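Local structure of putative membrane transport protein (Vibrio parahaemolyticus RIMD 2210633, 3CK6) at residues Ser91-Leu96 / Leu180-Arg185; Phe186-Gln191 / Thr225-Leu230. The protein probably acts as a zinc–proton symporter that takes zinc ions into the cell, its cytoplasmic domain forming a funnel-shaped homopentamer. The protein carries 1 engineered substitution. One frame throughout, in Å; residues are numbered along the deposited sequence.

Interaction 1 of 2, residues Ser91-Leu96 / Leu180-Arg185; sequences SPEDML and LISIKR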
loop_
_atom_site.group_PDB
_atom_site.type_symbol
_atom_site.label_atom_id
_atom_site.label_comp_id
_atom_site.label_asym_id
_atom_site.label_seq_id
_atom_site.Cartn_x
_atom_site.Cartn_y
_atom_site.Cartn_z
ATOM N N SER E 91 -17.230 25.331 -13.106
ATOM C CA SER E 91 -15.831 25.149 -13.424
ATOM C C SER E 91 -15.698 23.758 -14.015
ATOM O O SER E 91 -16.445 22.854 -13.611
ATOM C CB SER E 91 -14.955 25.281 -12.174
ATOM O OG SER E 91 -15.445 26.261 -11.283
ATOM N N PRO E 92 -14.763 23.577 -14.975
ATOM C CA PRO E 92 -14.536 22.257 -15.577
ATOM C C PRO E 92 -14.278 21.169 -14.536
ATOM O O PRO E 92 -14.726 20.016 -14.719
ATOM C CB PRO E 92 -13.278 22.467 -16.436
ATOM C CG PRO E 92 -13.258 23.894 -16.744
ATOM C CD PRO E 92 -13.866 24.599 -15.558
ATOM N N GLU E 93 -13.575 21.540 -13.463
ATOM C CA GLU E 93 -13.159 20.601 -12.408
ATOM C C GLU E 93 -14.292 20.193 -11.459
ATOM O O GLU E 93 -14.127 19.241 -10.697
ATOM C CB GLU E 93 -11.973 21.150 -11.596
ATOM C CG GLU E 93 -12.345 22.219 -10.585
ATOM C CD GLU E 93 -12.105 23.626 -11.112
ATOM O OE1 GLU E 93 -11.948 23.794 -12.346
ATOM O OE2 GLU E 93 -12.057 24.561 -10.282
ATOM N N ASP E 94 -15.421 20.897 -11.508
ATOM C CA ASP E 94 -16.647 20.462 -10.806
ATOM C C ASP E 94 -17.384 19.426 -11.659
ATOM O O ASP E 94 -18.449 19.669 -12.249
ATOM C CB ASP E 94 -17.522 21.648 -10.456
ATOM C CG ASP E 94 -16.771 22.691 -9.640
ATOM O OD1 ASP E 94 -15.844 22.311 -8.868
ATOM O OD2 ASP E 94 -17.101 23.886 -9.794
HETATM N N MSE E 95 -16.780 18.251 -11.706
HETATM C CA MSE E 95 -17.109 17.242 -12.695
HETATM C C MSE E 95 -18.530 16.728 -12.569
HETATM O O MSE E 95 -19.054 16.595 -11.459
HETATM C CB MSE E 95 -16.128 16.074 -12.586
HETATM C CG MSE E 95 -14.681 16.513 -12.658
HETATM SE SE MSE E 95 -13.530 14.952 -12.726
HETATM C CE MSE E 95 -13.978 14.256 -14.460
ATOM N N LEU E 96 -19.135 16.465 -13.721
ATOM C CA LEU E 96 -20.493 15.930 -13.831
ATOM C C LEU E 96 -20.547 14.430 -13.613
ATOM O O LEU E 96 -19.663 13.694 -14.069
ATOM C CB LEU E 96 -21.090 16.254 -15.205
ATOM C CG LEU E 96 -20.261 16.013 -16.484
ATOM C CD1 LEU E 96 -20.244 14.558 -16.968
ATOM C CD2 LEU E 96 -20.725 16.957 -17.608
ATOM N N LEU E 180 -6.371 20.105 -10.018
ATOM C CA LEU E 180 -5.870 18.732 -10.023
ATOM C C LEU E 180 -6.439 17.894 -8.887
ATOM O O LEU E 180 -6.901 16.800 -9.152
ATOM C CB LEU E 180 -4.335 18.682 -10.011
ATOM C CG LEU E 180 -3.598 19.152 -11.273
ATOM C CD1 LEU E 180 -2.152 19.546 -10.939
ATOM C CD2 LEU E 180 -3.638 18.039 -12.335
ATOM N N ILE E 181 -6.440 18.388 -7.643
ATOM C CA ILE E 181 -7.031 17.574 -6.554
ATOM C C ILE E 181 -8.539 17.355 -6.704
ATOM O O ILE E 181 -9.039 16.264 -6.373
ATOM C CB ILE E 181 -6.648 17.993 -5.116
ATOM C CG1 ILE E 181 -7.276 19.346 -4.748
ATOM C CG2 ILE E 181 -5.099 17.958 -4.951
ATOM C CD1 ILE E 181 -7.292 19.687 -3.222
ATOM N N SER E 182 -9.239 18.359 -7.243
ATOM C CA SER E 182 -10.665 18.241 -7.569
ATOM C C SER E 182 -10.918 17.121 -8.590
ATOM O O SER E 182 -11.853 16.338 -8.405
ATOM C CB SER E 182 -11.247 19.569 -8.063
ATOM O OG SER E 182 -11.086 20.605 -7.105
ATOM N N ILE E 183 -10.097 17.054 -9.647
ATOM C CA ILE E 183 -10.161 15.980 -10.675
ATOM C C ILE E 183 -9.811 14.635 -10.077
ATOM O O ILE E 183 -10.487 13.606 -10.353
ATOM C CB ILE E 183 -9.142 16.206 -11.881
ATOM C CG1 ILE E 183 -9.371 17.531 -12.621
ATOM C CG2 ILE E 183 -9.199 15.077 -12.889
ATOM C CD1 ILE E 183 -10.804 17.956 -12.818
ATOM N N LYS E 184 -8.729 14.622 -9.301
ATOM C CA LYS E 184 -8.179 13.362 -8.775
ATOM C C LYS E 184 -9.205 12.650 -7.886
ATOM O O LYS E 184 -9.303 11.420 -7.904
ATOM C CB LYS E 184 -6.895 13.607 -7.994
ATOM C CG LYS E 184 -6.400 12.368 -7.245
ATOM C CD LYS E 184 -5.106 12.694 -6.499
ATOM C CE LYS E 184 -4.642 11.493 -5.673
ATOM N NZ LYS E 184 -3.232 11.681 -5.225
ATOM N N ARG E 185 -9.971 13.451 -7.142
ATOM C CA ARG E 185 -11.028 12.972 -6.254
ATOM C C ARG E 185 -11.945 11.945 -6.933
ATOM O O ARG E 185 -12.371 10.969 -6.302
ATOM C CB ARG E 185 -11.850 14.163 -5.735
ATOM C CG ARG E 185 -13.073 13.803 -4.885
ATOM C CD ARG E 185 -13.920 15.042 -4.655
ATOM N NE ARG E 185 -15.057 14.797 -3.769
ATOM C CZ ARG E 185 -15.961 15.710 -3.449
ATOM N NH1 ARG E 185 -15.856 16.955 -3.939
ATOM N NH2 ARG E 185 -16.972 15.386 -2.613
HETATM O O HOH W 1 -14.179 17.397 -9.040
#
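Ile183 reaches out from its helix with CD1, and this methyl meets both Glu93 and Met95 of the chain at Ser91-Leu96. It lies 3.6 Å from both CA and CB of Glu93, and SE of Met95, a selenomethionine, stands 4.1 Å from the same CD1. The Met95 and Ile183 side chains cross nearly at right angles. Ile183 CG1 is anti to the carbonyl carbon (chi1 -59°), and the turn at chi2 (-38°) then brings CD1 to the loop. Beside this contact, Glu93 CG packs against Ser182 CB at 3.8 Å. The aliphatic part of the glutamate thus lies on the helix while its carboxylate leads away.

No direct hydrogen bond joins the two segments. Instead, one water donates to two backbone carbonyls, at a short 2.5 Å to Glu93 O and 2.6 Å to Ser182 O. Ser182 OG is turned back to Lys178 O on its own helix.

The loop is shaped by a type I beta turn from Ser91 to Asp94, closed by Asp94 N to Ser91 O at 3.0 Å, and by an inverse gamma turn centred on Asp94. Tyr152 of helix 134-161 touches both Glu93 and Ile183. The contact seats the connection of the beta hairpin formed by strands 77-83 and 96-103 on helix 173-199, joining the sheet to the helical bundle of this CorA-family cytoplasmic domain.

Interaction 2 of 2, residues Phe186-Gln191 / Thr225-Leu230; sequences FIRPQQ and TIEFYL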
loop_
_atom_site.group_PDB
_atom_site.type_symbol
_atom_site.label_atom_id
_atom_site.label_comp_id
_atom_site.label_asym_id
_atom_site.label_seq_id
_atom_site.Cartn_x
_atom_site.Cartn_y
_atom_site.Cartn_z
ATOM N N PHE E 186 -12.234 12.174 -8.211
ATOM C CA PHE E 186 -13.122 11.295 -8.992
ATOM C C PHE E 186 -12.415 10.377 -9.992
ATOM O O PHE E 186 -12.933 9.316 -10.360
ATOM C CB PHE E 186 -14.149 12.138 -9.720
ATOM C CG PHE E 186 -15.016 12.952 -8.784
ATOM C CD1 PHE E 186 -15.801 12.309 -7.824
ATOM C CD2 PHE E 186 -15.016 14.335 -8.842
ATOM C CE1 PHE E 186 -16.615 13.037 -6.947
ATOM C CE2 PHE E 186 -15.830 15.084 -7.955
ATOM C CZ PHE E 186 -16.629 14.416 -7.009
ATOM N N ILE E 187 -11.262 10.808 -10.464
ATOM C CA ILE E 187 -10.601 10.070 -11.522
ATOM C C ILE E 187 -9.916 8.797 -11.026
ATOM O O ILE E 187 -9.901 7.789 -11.722
ATOM C CB ILE E 187 -9.776 11.011 -12.418
ATOM C CG1 ILE E 187 -10.785 11.853 -13.209
ATOM C CG2 ILE E 187 -8.885 10.230 -13.368
ATOM C CD1 ILE E 187 -10.171 12.798 -14.198
ATOM N N ARG E 188 -9.421 8.830 -9.789
ATOM C CA ARG E 188 -8.955 7.611 -9.123
ATOM C C ARG E 188 -10.072 6.526 -9.030
ATOM O O ARG E 188 -9.897 5.414 -9.552
ATOM C CB ARG E 188 -8.337 7.963 -7.761
ATOM C CG ARG E 188 -7.548 6.841 -7.101
ATOM C CD ARG E 188 -6.421 7.424 -6.229
ATOM N NE ARG E 188 -5.136 6.765 -6.501
ATOM C CZ ARG E 188 -4.233 7.189 -7.388
ATOM N NH1 ARG E 188 -3.108 6.498 -7.561
ATOM N NH2 ARG E 188 -4.442 8.296 -8.108
ATOM N N PRO E 189 -11.241 6.845 -8.409
ATOM C CA PRO E 189 -12.375 5.887 -8.441
ATOM C C PRO E 189 -12.826 5.438 -9.838
ATOM O O PRO E 189 -13.257 4.284 -9.994
ATOM C CB PRO E 189 -13.524 6.677 -7.798
ATOM C CG PRO E 189 -12.904 7.687 -6.992
ATOM C CD PRO E 189 -11.571 8.040 -7.607
ATOM N N GLN E 190 -12.752 6.331 -10.831
ATOM C CA GLN E 190 -13.139 6.004 -12.213
ATOM C C GLN E 190 -12.282 4.879 -12.759
ATOM O O GLN E 190 -12.772 3.996 -13.469
ATOM C CB GLN E 190 -12.980 7.230 -13.113
ATOM C CG GLN E 190 -13.617 7.118 -14.518
ATOM C CD GLN E 190 -14.608 8.257 -14.757
ATOM O OE1 GLN E 190 -15.348 8.621 -13.841
ATOM N NE2 GLN E 190 -14.593 8.855 -15.959
ATOM N N GLN E 191 -10.994 4.926 -12.451
ATOM C CA GLN E 191 -10.084 3.845 -12.838
ATOM C C GLN E 191 -10.549 2.504 -12.265
ATOM O O GLN E 191 -10.585 1.505 -12.980
ATOM C CB GLN E 191 -8.652 4.156 -12.392
ATOM C CG GLN E 191 -7.611 3.144 -12.934
ATOM C CD GLN E 191 -6.220 3.399 -12.374
ATOM O OE1 GLN E 191 -5.746 4.527 -12.340
ATOM N NE2 GLN E 191 -5.580 2.348 -11.906
ATOM N N THR E 225 -0.638 10.852 -14.969
ATOM C CA THR E 225 -0.347 12.202 -15.438
ATOM C C THR E 225 -0.707 13.246 -14.378
ATOM O O THR E 225 0.070 14.180 -14.121
ATOM C CB THR E 225 -1.068 12.495 -16.768
ATOM O OG1 THR E 225 -0.390 11.798 -17.807
ATOM C CG2 THR E 225 -0.973 13.986 -17.092
ATOM N N ILE E 226 -1.883 13.080 -13.780
ATOM C CA ILE E 226 -2.314 13.916 -12.650
ATOM C C ILE E 226 -1.275 13.917 -11.521
ATOM O O ILE E 226 -0.918 14.979 -11.020
ATOM C CB ILE E 226 -3.716 13.495 -12.132
ATOM C CG1 ILE E 226 -4.781 13.883 -13.162
ATOM C CG2 ILE E 226 -4.043 14.176 -10.756
ATOM C CD1 ILE E 226 -6.149 13.486 -12.778
ATOM N N GLU E 227 -0.794 12.733 -11.130
ATOM C CA GLU E 227 0.218 12.631 -10.068
ATOM C C GLU E 227 1.499 13.317 -10.450
ATOM O O GLU E 227 2.149 13.949 -9.613
ATOM C CB GLU E 227 0.505 11.180 -9.663
ATOM C CG GLU E 227 -0.659 10.497 -9.014
ATOM C CD GLU E 227 -1.065 11.151 -7.699
ATOM O OE1 GLU E 227 -2.274 11.377 -7.517
ATOM O OE2 GLU E 227 -0.177 11.443 -6.867
ATOM N N PHE E 228 1.852 13.227 -11.726
ATOM C CA PHE E 228 3.024 13.905 -12.223
ATOM C C PHE E 228 2.843 15.421 -12.149
ATOM O O PHE E 228 3.743 16.133 -11.682
ATOM C CB PHE E 228 3.355 13.484 -13.655
ATOM C CG PHE E 228 4.419 14.319 -14.286
ATOM C CD1 PHE E 228 5.717 14.337 -13.763
ATOM C CD2 PHE E 228 4.128 15.091 -15.405
ATOM C CE1 PHE E 228 6.721 15.120 -14.351
ATOM C CE2 PHE E 228 5.104 15.873 -15.997
ATOM C CZ PHE E 228 6.412 15.903 -15.464
ATOM N N TYR E 229 1.692 15.916 -12.610
ATOM C CA TYR E 229 1.446 17.382 -12.558
ATOM C C TYR E 229 1.432 17.891 -11.121
ATOM O O TYR E 229 1.926 18.980 -10.848
ATOM C CB TYR E 229 0.147 17.768 -13.261
ATOM C CG TYR E 229 0.171 17.596 -14.772
ATOM C CD1 TYR E 229 1.377 17.533 -15.485
ATOM C CD2 TYR E 229 -1.014 17.523 -15.482
ATOM C CE1 TYR E 229 1.390 17.391 -16.875
ATOM C CE2 TYR E 229 -1.018 17.373 -16.869
ATOM C CZ TYR E 229 0.175 17.302 -17.557
ATOM O OH TYR E 229 0.139 17.147 -18.926
ATOM N N LEU E 230 0.859 17.107 -10.213
ATOM C CA LEU E 230 0.863 17.459 -8.787
ATOM C C LEU E 230 2.297 17.507 -8.267
ATOM O O LEU E 230 2.622 18.343 -7.435
ATOM C CB LEU E 230 0.035 16.487 -7.978
ATOM C CG LEU E 230 -1.482 16.639 -7.972
ATOM C CD1 LEU E 230 -2.056 15.371 -7.377
ATOM C CD2 LEU E 230 -1.852 17.857 -7.140
#
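The helical segments 186-191 and 225-230 run in roughly opposite directions, nearest at Ile187 and Ile226, whose CA atoms are 9.2 Å apart; the first is kinked where the nitrogens of Phe186 and Pro189 lack a bond to the preceding turn.

The two isoleucines point at each other across this gap. Their meeting is light, with CG2 of Ile187 at 4.3 Å from CD1 of Ile226. Both are buried, and helix 134-161 adds Ile149 against Ile187 and Leu153 against Ile226, so three helices share this apolar packing.

Besides the isoleucines, Arg188 and Glu227 form a long salt bridge, NH2 to OE1 at 3.8 Å. The side chains cross at about a right angle, with the guanidinium and carboxylate planes 76° apart. Because OE1 lies well out of the guanidinium plane, no N-H points at it and the attraction is one of charge alone. With chi3 bent (-131°), the extended arginine chain turns at its end and NH2 comes to Glu227. The closer partner of OE1 is Lys184 NZ, one turn earlier on the arginine's helix, so two positive groups approach one carboxylate oxygen, from directions about at right angles. Ile187 O also accepts a bond from Asn223 ND2.

Apolar packing together with a long charge pair joins two antiparallel neighbours, helices 173-199 and 209-246, in the helical bundle of the CorA-like cytoplasmic domain.

In the fold
The two contacts follow one another along the chain, and their centres lie about 10 Å apart. Both use helix 173-199, on successive turns: 180-185 meets the loop between strands 77-83 and 96-103, whereas 186-191 meets helix 209-246. They also touch directly: besides the Lys184-Glu227 salt bridge, Ile183 CG2 packs on Ile226 CD1 at 3.4 Å, so Ile183 serves both contacts, and Leu180 packs on Tyr229 and Leu230. The shared helix therefore connects the sheet side of the domain with its longest helix. Arg185 NH2 hydrogen-bonds to Thr225 OG1 of a neighbouring subunit, so this helix also lies at a subunit interface of the pentamer.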